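Diol-dehydratase (Roseburia inulinivorans, PDB 5I2A) catalyses the B12-independent dehydration of 1,2-propanediol as a glycyl radical enzyme of the pyruvate formate-lyase-like family. Local coordinates at residues D5-I9 with T308-A312; D362-M366 with S390-R396; I368-E372 with R396-L400. All coordinates share one frame. Residue numbers count along the deposited sequence, not the author numbering.

Interaction 1 (D5-I9 with T308-A312)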
ATOM      1  N   ASP A   5      48.951  -5.646 -19.531  1.00 30.37           N
ATOM      2  CA  ASP A   5      49.928  -6.736 -19.518  1.00 33.69           C
ATOM      3  C   ASP A   5      49.223  -8.073 -19.297  1.00 33.41           C
ATOM      4  O   ASP A   5      48.900  -8.432 -18.162  1.00 33.58           O
ATOM      5  CB  ASP A   5      50.984  -6.499 -18.432  1.00 32.31           C
ATOM      6  CG  ASP A   5      51.996  -7.642 -18.310  1.00 37.58           C
ATOM      7  OD1 ASP A   5      52.026  -8.552 -19.165  1.00 35.98           O
ATOM      8  OD2 ASP A   5      52.781  -7.616 -17.340  1.00 41.41           O
ATOM      9  N   SER A   6      49.025  -8.818 -20.381  1.00 29.31           N
ATOM     10  CA  SER A   6      48.204 -10.025 -20.356  1.00 25.59           C
ATOM     11  C   SER A   6      48.876 -11.287 -19.803  1.00 28.69           C
ATOM     12  O   SER A   6      48.260 -12.352 -19.794  1.00 27.40           O
ATOM     13  CB  SER A   6      47.685 -10.323 -21.767  1.00 24.55           C
ATOM     14  OG  SER A   6      48.731 -10.686 -22.645  1.00 33.26           O
ATOM     15  N   THR A   7      50.122 -11.191 -19.349  1.00 30.43           N
ATOM     16  CA  THR A   7      50.771 -12.367 -18.777  1.00 29.14           C
ATOM     17  C   THR A   7      50.032 -12.767 -17.495  1.00 28.04           C
ATOM     18  O   THR A   7      49.748 -11.918 -16.654  1.00 28.34           O
ATOM     19  CB  THR A   7      52.275 -12.134 -18.468  1.00 29.51           C
ATOM     20  OG1 THR A   7      52.411 -11.201 -17.397  1.00 45.43           O
ATOM     21  CG2 THR A   7      53.009 -11.598 -19.679  1.00 27.15           C
ATOM     22  N   PRO A   8      49.695 -14.059 -17.363  1.00 23.57           N
ATOM     23  CA  PRO A   8      49.001 -14.580 -16.176  1.00 24.45           C
ATOM     24  C   PRO A   8      49.824 -14.404 -14.902  1.00 32.05           C
ATOM     25  O   PRO A   8      51.023 -14.673 -14.910  1.00 27.24           O
ATOM     26  CB  PRO A   8      48.814 -16.068 -16.498  1.00 28.03           C
ATOM     27  CG  PRO A   8      48.839 -16.140 -17.986  1.00 32.29           C
ATOM     28  CD  PRO A   8      49.805 -15.070 -18.427  1.00 23.87           C
ATOM     29  N   ILE A   9      49.177 -13.958 -13.831  1.00 24.89           N
ATOM     30  CA  ILE A   9      49.833 -13.728 -12.551  1.00 22.31           C
ATOM     31  C   ILE A   9      49.773 -14.999 -11.703  1.00 24.99           C
ATOM     32  O   ILE A   9      48.811 -15.757 -11.792  1.00 25.54           O
ATOM     33  CB  ILE A   9      49.173 -12.545 -11.820  1.00 23.62           C
ATOM     34  CG1 ILE A   9      49.339 -11.270 -12.650  1.00 22.88           C
ATOM     35  CG2 ILE A   9      49.761 -12.346 -10.453  1.00 22.34           C
ATOM     36  CD1 ILE A   9      48.427 -10.143 -12.223  1.00 23.58           C
ATOM     37  N   THR A 308      51.323  -4.815  -5.521  1.00 23.13           N
ATOM     38  CA  THR A 308      51.880  -5.637  -6.594  1.00 25.01           C
ATOM     39  C   THR A 308      50.792  -6.336  -7.393  1.00 25.31           C
ATOM     40  O   THR A 308      49.679  -6.542  -6.897  1.00 26.94           O
ATOM     41  CB  THR A 308      52.832  -6.716  -6.055  1.00 24.06           C
ATOM     42  OG1 THR A 308      52.118  -7.582  -5.170  1.00 26.03           O
ATOM     43  CG2 THR A 308      54.008  -6.093  -5.310  1.00 23.70           C
ATOM     44  N   ARG A 309      51.120  -6.717  -8.621  1.00 22.96           N
ATOM     45  CA  ARG A 309      50.215  -7.523  -9.422  1.00 27.21           C
ATOM     46  C   ARG A 309      49.874  -8.830  -8.701  1.00 25.46           C
ATOM     47  O   ARG A 309      48.738  -9.309  -8.748  1.00 22.10           O
ATOM     48  CB  ARG A 309      50.821  -7.805 -10.793  1.00 26.24           C
ATOM     49  CG  ARG A 309      50.793  -6.591 -11.720  1.00 28.20           C
ATOM     50  CD  ARG A 309      51.547  -6.835 -13.010  1.00 31.68           C
ATOM     51  NE  ARG A 309      50.665  -7.221 -14.108  1.00 45.64           N
ATOM     52  CZ  ARG A 309      50.705  -8.407 -14.694  1.00 36.88           C
ATOM     53  NH1 ARG A 309      51.582  -9.298 -14.278  1.00 47.36           N
ATOM     54  NH2 ARG A 309      49.884  -8.701 -15.692  1.00 34.52           N
ATOM     55  N   GLU A 310      50.853  -9.389  -8.008  1.00 20.17           N
ATOM     56  CA  GLU A 310      50.660 -10.674  -7.358  1.00 21.09           C
ATOM     57  C   GLU A 310      49.636 -10.570  -6.228  1.00 19.59           C
ATOM     58  O   GLU A 310      48.805 -11.461  -6.053  1.00 21.86           O
ATOM     59  CB  GLU A 310      51.989 -11.225  -6.814  1.00 24.71           C
ATOM     60  CG  GLU A 310      52.931 -11.792  -7.871  1.00 24.41           C
ATOM     61  CD  GLU A 310      53.445 -10.722  -8.813  1.00 26.43           C
ATOM     62  OE1 GLU A 310      53.522 -10.976 -10.032  1.00 29.44           O
ATOM     63  OE2 GLU A 310      53.758  -9.621  -8.329  1.00 27.56           O
ATOM     64  N   TYR A 311      49.708  -9.498  -5.451  1.00 21.33           N
ATOM     65  CA  TYR A 311      48.795  -9.339  -4.327  1.00 25.37           C
ATOM     66  C   TYR A 311      47.398  -8.983  -4.816  1.00 22.25           C
ATOM     67  O   TYR A 311      46.400  -9.434  -4.245  1.00 20.20           O
ATOM     68  CB  TYR A 311      49.292  -8.273  -3.354  1.00 22.68           C
ATOM     69  CG  TYR A 311      48.477  -8.220  -2.082  1.00 23.77           C
ATOM     70  CD1 TYR A 311      48.386  -9.331  -1.250  1.00 24.89           C
ATOM     71  CD2 TYR A 311      47.798  -7.067  -1.713  1.00 22.30           C
ATOM     72  CE1 TYR A 311      47.650  -9.293  -0.083  1.00 18.69           C
ATOM     73  CE2 TYR A 311      47.055  -7.020  -0.546  1.00 22.02           C
ATOM     74  CZ  TYR A 311      46.985  -8.136   0.259  1.00 20.36           C
ATOM     75  OH  TYR A 311      46.242  -8.100   1.405  1.00 21.69           O
ATOM     76  N   ALA A 312      47.341  -8.174  -5.869  1.00 17.60           N
ATOM     77  CA  ALA A 312      46.074  -7.841  -6.506  1.00 21.38           C
ATOM     78  C   ALA A 312      45.367  -9.106  -6.997  1.00 20.56           C
ATOM     79  O   ALA A 312      44.167  -9.259  -6.796  1.00 18.81           O
ATOM     80  CB  ALA A 312      46.285  -6.874  -7.656  1.00 16.76           C
TER
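Thr308 sets up the helix without touching 5-9 itself. It is the N-cap of helix 309-323: its OG1 accepts from Tyr311 N at 3.1 Å, while its carbonyl O takes the first-turn bond from Ala312 N at 3.0 Å. Arg309, the first helical residue, does most of the work. Its side chain reaches out to the N-terminal loop, where the guanidinium is held between Ile9 CG1, 3.4 Å from Arg309 NH1 over one face, and Asp5 OD2 over the opposite face. Asp5 OD2 and Arg309 NH2, 3.5 Å apart, make a salt bridge of charges alone, because the oxygen lies well out of the guanidinium plane. Near that plane, Arg309 NH2 gives a weak hydrogen bond to Thr7 O at 3.4 Å; Asp5 O lies 2.7 Å from Arg309 NH2. The loop here is folded into an Asx turn: Asp5 OD1 accepts from Thr7 N at 3.3 Å and from Thr7 OG1 at 3.2 Å, while OD2 lies over the guanidinium. Next along the helix, Glu310 comes closest by its backbone, with CA 3.6 Å from Ile9 CG2 and OE1 4.0 Å from that methyl. Tyr311 turns away from the loop, and its OH hydrogen-bonds to Gln263. Ala312 makes no contact with 5-9, but packs against Met366 of helix 362-374, the same residue that Ile9 touches with its side chain, and also against Tyr298.

Interaction 2 (D362-M366 with S390-R396)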
ATOM      1  N   ASP A 362      43.989  -4.307 -17.439  1.00 20.92           N
ATOM      2  CA  ASP A 362      44.677  -5.341 -16.678  1.00 19.94           C
ATOM      3  C   ASP A 362      43.720  -6.236 -15.881  1.00 23.70           C
ATOM      4  O   ASP A 362      43.922  -7.446 -15.793  1.00 17.09           O
ATOM      5  CB  ASP A 362      45.698  -4.719 -15.720  1.00 20.86           C
ATOM      6  CG  ASP A 362      47.066  -4.505 -16.372  1.00 27.76           C
ATOM      7  OD1 ASP A 362      47.427  -5.267 -17.293  1.00 29.68           O
ATOM      8  OD2 ASP A 362      47.784  -3.587 -15.945  1.00 25.43           O
ATOM      9  N   LEU A 363      42.688  -5.640 -15.291  1.00 17.55           N
ATOM     10  CA  LEU A 363      41.753  -6.423 -14.488  1.00 18.20           C
ATOM     11  C   LEU A 363      40.932  -7.373 -15.360  1.00 13.07           C
ATOM     12  O   LEU A 363      40.544  -8.442 -14.897  1.00 18.54           O
ATOM     13  CB  LEU A 363      40.828  -5.507 -13.674  1.00 16.59           C
ATOM     14  CG  LEU A 363      41.500  -4.711 -12.555  1.00 17.61           C
ATOM     15  CD1 LEU A 363      40.477  -3.956 -11.726  1.00 17.22           C
ATOM     16  CD2 LEU A 363      42.310  -5.630 -11.649  1.00 19.75           C
ATOM     17  N   SER A 364      40.669  -6.988 -16.610  1.00 13.12           N
ATOM     18  CA  SER A 364      39.946  -7.862 -17.535  1.00 14.68           C
ATOM     19  C   SER A 364      40.624  -9.248 -17.603  1.00 19.32           C
ATOM     20  O   SER A 364      39.963 -10.287 -17.482  1.00 15.02           O
ATOM     21  CB  SER A 364      39.868  -7.249 -18.945  1.00 13.58           C
ATOM     22  OG  SER A 364      39.432  -5.904 -18.923  1.00 18.20           O
ATOM     23  N   PHE A 365      41.944  -9.259 -17.776  1.00 17.45           N
ATOM     24  CA  PHE A 365      42.697 -10.516 -17.808  1.00 14.77           C
ATOM     25  C   PHE A 365      42.740 -11.175 -16.432  1.00 15.37           C
ATOM     26  O   PHE A 365      42.630 -12.391 -16.320  1.00 18.97           O
ATOM     27  CB  PHE A 365      44.125 -10.285 -18.331  1.00 15.34           C
ATOM     28  CG  PHE A 365      44.175  -9.846 -19.770  1.00 15.33           C
ATOM     29  CD1 PHE A 365      44.203 -10.773 -20.795  1.00 16.16           C
ATOM     30  CD2 PHE A 365      44.168  -8.510 -20.097  1.00 18.95           C
ATOM     31  CE1 PHE A 365      44.232 -10.365 -22.113  1.00 17.40           C
ATOM     32  CE2 PHE A 365      44.199  -8.102 -21.414  1.00 17.64           C
ATOM     33  CZ  PHE A 365      44.221  -9.029 -22.422  1.00 13.21           C
ATOM     34  N   MET A 366      42.886 -10.378 -15.379  1.00 17.68           N
ATOM     35  CA  MET A 366      43.044 -10.950 -14.045  1.00 15.86           C
ATOM     36  C   MET A 366      41.764 -11.635 -13.552  1.00 17.08           C
ATOM     37  O   MET A 366      41.834 -12.591 -12.785  1.00 17.52           O
ATOM     38  CB  MET A 366      43.508  -9.877 -13.067  1.00 17.18           C
ATOM     39  CG  MET A 366      44.947  -9.407 -13.398  1.00 19.22           C
ATOM     40  SD  MET A 366      45.446  -7.855 -12.634  1.00 28.27           S
ATOM     41  CE  MET A 366      45.421  -8.373 -10.934  1.00 13.70           C
ATOM     42  N   SER A 390      39.682  -6.543 -28.037  1.00 16.67           N
ATOM     43  CA  SER A 390      41.070  -6.984 -27.984  1.00 19.66           C
ATOM     44  C   SER A 390      41.198  -8.466 -28.335  1.00 22.90           C
ATOM     45  O   SER A 390      40.567  -9.321 -27.712  1.00 18.92           O
ATOM     46  CB  SER A 390      41.643  -6.716 -26.599  1.00 14.48           C
ATOM     47  OG  SER A 390      42.707  -7.589 -26.307  1.00 19.55           O
ATOM     48  N   LYS A 391      41.993  -8.768 -29.353  1.00 22.19           N
ATOM     49  CA  LYS A 391      42.202 -10.149 -29.756  1.00 20.58           C
ATOM     50  C   LYS A 391      42.850 -10.937 -28.617  1.00 19.81           C
ATOM     51  O   LYS A 391      42.537 -12.105 -28.400  1.00 19.35           O
ATOM     52  CB  LYS A 391      43.065 -10.226 -31.024  1.00 25.66           C
ATOM     53  CG  LYS A 391      43.283 -11.660 -31.553  1.00 35.28           C
ATOM     54  CD  LYS A 391      44.191 -11.687 -32.792  1.00 59.56           C
ATOM     55  CE  LYS A 391      44.623 -13.109 -33.192  1.00 54.65           C
ATOM     56  NZ  LYS A 391      43.487 -13.972 -33.621  1.00 53.11           N
ATOM     57  N   ALA A 392      43.739 -10.286 -27.877  1.00 18.98           N
ATOM     58  CA  ALA A 392      44.412 -10.939 -26.764  1.00 19.00           C
ATOM     59  C   ALA A 392      43.414 -11.353 -25.675  1.00 16.27           C
ATOM     60  O   ALA A 392      43.573 -12.397 -25.053  1.00 17.58           O
ATOM     61  CB  ALA A 392      45.484 -10.029 -26.176  1.00 18.42           C
ATOM     62  N   LEU A 393      42.398 -10.531 -25.436  1.00 17.96           N
ATOM     63  CA  LEU A 393      41.423 -10.855 -24.405  1.00 18.01           C
ATOM     64  C   LEU A 393      40.552 -12.009 -24.893  1.00 15.65           C
ATOM     65  O   LEU A 393      40.262 -12.921 -24.130  1.00 17.76           O
ATOM     66  CB  LEU A 393      40.566  -9.631 -24.028  1.00 16.43           C
ATOM     67  CG  LEU A 393      39.620  -9.856 -22.838  1.00 13.81           C
ATOM     68  CD1 LEU A 393      40.390 -10.088 -21.537  1.00 11.14           C
ATOM     69  CD2 LEU A 393      38.627  -8.688 -22.696  1.00 11.44           C
ATOM     70  N   LEU A 394      40.161 -11.979 -26.166  1.00 15.67           N
ATOM     71  CA  LEU A 394      39.343 -13.052 -26.736  1.00 16.56           C
ATOM     72  C   LEU A 394      40.075 -14.383 -26.690  1.00 19.36           C
ATOM     73  O   LEU A 394      39.478 -15.409 -26.365  1.00 17.02           O
ATOM     74  CB  LEU A 394      38.936 -12.744 -28.180  1.00 13.55           C
ATOM     75  CG  LEU A 394      37.981 -11.561 -28.409  1.00 18.89           C
ATOM     76  CD1 LEU A 394      37.621 -11.444 -29.878  1.00 18.68           C
ATOM     77  CD2 LEU A 394      36.716 -11.666 -27.545  1.00 17.02           C
ATOM     78  N   MET A 395      41.368 -14.371 -27.018  1.00 16.06           N
ATOM     79  CA  MET A 395      42.151 -15.602 -26.979  1.00 16.91           C
ATOM     80  C   MET A 395      42.318 -16.111 -25.540  1.00 16.83           C
ATOM     81  O   MET A 395      42.250 -17.309 -25.291  1.00 17.50           O
ATOM     82  CB  MET A 395      43.511 -15.393 -27.649  1.00 17.60           C
ATOM     83  CG  MET A 395      43.398 -15.223 -29.164  1.00 21.95           C
ATOM     84  SD  MET A 395      42.967 -16.774 -30.017  1.00 30.32           S
ATOM     85  CE  MET A 395      44.524 -17.642 -29.904  1.00 28.42           C
ATOM     86  N   ARG A 396      42.518 -15.199 -24.599  1.00 13.63           N
ATOM     87  CA  ARG A 396      42.610 -15.585 -23.199  1.00 16.33           C
ATOM     88  C   ARG A 396      41.288 -16.182 -22.693  1.00 18.39           C
ATOM     89  O   ARG A 396      41.279 -17.121 -21.898  1.00 17.93           O
ATOM     90  CB  ARG A 396      42.999 -14.380 -22.348  1.00 16.34           C
ATOM     91  CG  ARG A 396      43.203 -14.701 -20.905  1.00 16.45           C
ATOM     92  CD  ARG A 396      44.566 -15.340 -20.670  1.00 21.64           C
ATOM     93  NE  ARG A 396      44.784 -15.600 -19.254  1.00 27.57           N
ATOM     94  CZ  ARG A 396      44.485 -16.747 -18.651  1.00 29.92           C
ATOM     95  NH1 ARG A 396      43.958 -17.748 -19.352  1.00 29.22           N
ATOM     96  NH2 ARG A 396      44.721 -16.899 -17.351  1.00 26.79           N
TER
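Phe365 lays one face of its ring on Leu393 CD1, a CH-pi contact with the methyl 3.9 Å from the ring centroid and 11° off the normal. The two helices are neighbours in successive beta-alpha-beta crossovers: helix 362-374 leads into strand 380-385, and helix 391-402 leads on to the parallel strand 409-412. They therefore run the same way, the segment axes 12° apart in direction and 10.5 Å apart at closest approach. That spacing leaves room for an aromatic ring, and Phe365 fills it. Its edge meets the second helix: Phe365 CE1 lies 3.6 Å from Ala392 O and Phe365 CD1 4.1 Å from Arg396 CG, so only the aliphatic part of the arginine is used here; its guanidinium turns to Thr369 and Glu372. Tyr4 and Ser6 of the N-terminal loop also pack on the ring. Ser364, hydrogen-bonded through OG to Asp291, contributes its CB 3.9 Å from Leu393 CD1. Ser390, whose OG also bonds to Tyr4 OH, caps helix 391-402: OG accepts from Leu393 N at 3.1 Å.

Interaction 3 (I368-E372 with R396-L400)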
ATOM      1  N   ILE A 368      39.729 -13.312 -15.581  1.00 16.32           N
ATOM      2  CA  ILE A 368      39.796 -14.603 -16.247  1.00 16.17           C
ATOM      3  C   ILE A 368      40.767 -15.551 -15.505  1.00 17.23           C
ATOM      4  O   ILE A 368      40.481 -16.728 -15.303  1.00 14.35           O
ATOM      5  CB  ILE A 368      40.227 -14.443 -17.711  1.00 15.75           C
ATOM      6  CG1 ILE A 368      39.172 -13.658 -18.489  1.00 15.57           C
ATOM      7  CG2 ILE A 368      40.449 -15.794 -18.353  1.00 18.57           C
ATOM      8  CD1 ILE A 368      39.556 -13.352 -19.922  1.00 15.02           C
ATOM      9  N   THR A 369      41.898 -15.013 -15.073  1.00 18.23           N
ATOM     10  CA  THR A 369      42.890 -15.801 -14.348  1.00 17.95           C
ATOM     11  C   THR A 369      42.303 -16.292 -13.029  1.00 16.73           C
ATOM     12  O   THR A 369      42.531 -17.435 -12.619  1.00 18.70           O
ATOM     13  CB  THR A 369      44.180 -14.985 -14.086  1.00 18.96           C
ATOM     14  OG1 THR A 369      44.836 -14.701 -15.329  1.00 18.58           O
ATOM     15  CG2 THR A 369      45.145 -15.757 -13.190  1.00 18.04           C
ATOM     16  N   ALA A 370      41.538 -15.434 -12.367  1.00 16.14           N
ATOM     17  CA  ALA A 370      40.972 -15.803 -11.081  1.00 15.35           C
ATOM     18  C   ALA A 370      40.015 -16.991 -11.226  1.00 15.05           C
ATOM     19  O   ALA A 370      39.997 -17.881 -10.383  1.00 17.73           O
ATOM     20  CB  ALA A 370      40.269 -14.611 -10.432  1.00 12.22           C
ATOM     21  N   SER A 371      39.251 -17.024 -12.308  1.00 14.87           N
ATOM     22  CA  SER A 371      38.402 -18.183 -12.590  1.00 17.02           C
ATOM     23  C   SER A 371      39.230 -19.465 -12.783  1.00 21.28           C
ATOM     24  O   SER A 371      38.814 -20.550 -12.394  1.00 15.91           O
ATOM     25  CB  SER A 371      37.548 -17.916 -13.830  1.00 13.99           C
ATOM     26  OG  SER A 371      36.568 -16.930 -13.571  1.00 16.68           O
ATOM     27  N   GLU A 372      40.404 -19.332 -13.393  1.00 17.41           N
ATOM     28  CA  GLU A 372      41.285 -20.480 -13.588  1.00 18.21           C
ATOM     29  C   GLU A 372      41.916 -20.892 -12.255  1.00 16.35           C
ATOM     30  O   GLU A 372      41.983 -22.069 -11.936  1.00 18.35           O
ATOM     31  CB  GLU A 372      42.364 -20.153 -14.627  1.00 16.69           C
ATOM     32  CG  GLU A 372      43.189 -21.321 -15.075  1.00 29.49           C
ATOM     33  CD  GLU A 372      43.957 -21.016 -16.360  1.00 44.90           C
ATOM     34  OE1 GLU A 372      44.204 -19.821 -16.652  1.00 40.58           O
ATOM     35  OE2 GLU A 372      44.300 -21.975 -17.086  1.00 53.75           O
ATOM     36  N   ARG A 396      42.518 -15.199 -24.599  1.00 13.63           N
ATOM     37  CA  ARG A 396      42.610 -15.585 -23.199  1.00 16.33           C
ATOM     38  C   ARG A 396      41.288 -16.182 -22.693  1.00 18.39           C
ATOM     39  O   ARG A 396      41.279 -17.121 -21.898  1.00 17.93           O
ATOM     40  CB  ARG A 396      42.999 -14.380 -22.348  1.00 16.34           C
ATOM     41  CG  ARG A 396      43.203 -14.701 -20.905  1.00 16.45           C
ATOM     42  CD  ARG A 396      44.566 -15.340 -20.670  1.00 21.64           C
ATOM     43  NE  ARG A 396      44.784 -15.600 -19.254  1.00 27.57           N
ATOM     44  CZ  ARG A 396      44.485 -16.747 -18.651  1.00 29.92           C
ATOM     45  NH1 ARG A 396      43.958 -17.748 -19.352  1.00 29.22           N
ATOM     46  NH2 ARG A 396      44.721 -16.899 -17.351  1.00 26.79           N
ATOM     47  N   ALA A 397      40.171 -15.627 -23.154  1.00 15.29           N
ATOM     48  CA  ALA A 397      38.857 -16.171 -22.815  1.00 17.27           C
ATOM     49  C   ALA A 397      38.726 -17.592 -23.371  1.00 13.62           C
ATOM     50  O   ALA A 397      38.273 -18.502 -22.681  1.00 14.68           O
ATOM     51  CB  ALA A 397      37.742 -15.272 -23.356  1.00 12.22           C
ATOM     52  N   ALA A 398      39.145 -17.762 -24.621  1.00 15.83           N
ATOM     53  CA  ALA A 398      39.069 -19.054 -25.293  1.00 18.26           C
ATOM     54  C   ALA A 398      39.916 -20.092 -24.551  1.00 18.20           C
ATOM     55  O   ALA A 398      39.515 -21.239 -24.413  1.00 15.89           O
ATOM     56  CB  ALA A 398      39.511 -18.925 -26.754  1.00 14.40           C
ATOM     57  N   GLU A 399      41.065 -19.661 -24.046  1.00 17.33           N
ATOM     58  CA  GLU A 399      41.912 -20.519 -23.225  1.00 18.00           C
ATOM     59  C   GLU A 399      41.181 -21.009 -21.983  1.00 16.03           C
ATOM     60  O   GLU A 399      41.315 -22.166 -21.594  1.00 16.08           O
ATOM     61  CB  GLU A 399      43.189 -19.783 -22.804  1.00 17.96           C
ATOM     62  CG  GLU A 399      44.191 -19.580 -23.933  1.00 24.65           C
ATOM     63  CD  GLU A 399      45.260 -18.533 -23.609  1.00 27.19           C
ATOM     64  OE1 GLU A 399      46.033 -18.171 -24.522  1.00 33.70           O
ATOM     65  OE2 GLU A 399      45.318 -18.064 -22.452  1.00 23.92           O
ATOM     66  N   LEU A 400      40.422 -20.119 -21.353  1.00 14.61           N
ATOM     67  CA  LEU A 400      39.639 -20.511 -20.196  1.00 14.60           C
ATOM     68  C   LEU A 400      38.554 -21.503 -20.599  1.00 13.16           C
ATOM     69  O   LEU A 400      38.350 -22.501 -19.927  1.00 14.93           O
ATOM     70  CB  LEU A 400      39.010 -19.296 -19.509  1.00 15.49           C
ATOM     71  CG  LEU A 400      38.283 -19.592 -18.198  1.00 14.32           C
ATOM     72  CD1 LEU A 400      39.246 -20.126 -17.150  1.00 17.74           C
ATOM     73  CD2 LEU A 400      37.582 -18.334 -17.688  1.00 13.48           C
TER
HETATM   74  O   HOH W   1      46.168 -13.295 -18.078  1.00 28.64           O
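Ile368, Arg396 and Leu400 carry this contact. Ile368 leans into the second helix: its CG2 sits 3.9 Å from both Arg396 CG and Leu400 CD2, and its CD1 is 4.3 Å from Ala397 CB. The same CG2 lies over one face of the Arg396 guanidinium, whose polar edge is bound by helix 362-374. There Arg396 NH2 donates to Thr369 OG1 and to Glu372 OE1, each at 3.0 Å, the second bond being part of a salt bridge. A weaker ion pair, Arg396 NH1 to Glu399 OE2 at 3.4 Å, extends the network along its own helix, and Arg396 NE donates to a water at 2.9 Å. One turn on, Leu400 places CD2 3.9 Å from Ser371 CB and CD1 4.0 Å from Glu372 CB, while Ser371 OG is hydrogen-bonded to Trp320 NE1. Ile368 and Leu400 both rest on Leu381 of strand 380-385. The segment axes, 10.2 Å apart, cross at 15°; such near-parallel helices over parallel strands are characteristic of consecutive beta-alpha-beta units, consistent with the alpha/beta barrel of glycyl radical enzymes.

Overall arrangement
Interactions 2 and 3 are successive parts of one interface between helix 362-374 and helix 391-402, their centres about 8 Å apart. They share Arg396, and Leu393 CD1 meets Ile368 CD1 at 3.7 Å between them. Their segments alternate along the chain. Strand 380-385, between the two helices in sequence, pairs in parallel with 346-350 and 409-412. Interaction 1 closes earlier in the chain and lies further out, about 12 and 13 Å from the other two between centres. It brings the N-terminal loop against helix 309-323, and the same loop reaches helix 362-374: Asp5 N lies 2.7 Å from Asp362 OD1, probably a hydrogen bond. Pro8 also packs on Arg396 of helix 391-402, so the loop meets all three helices.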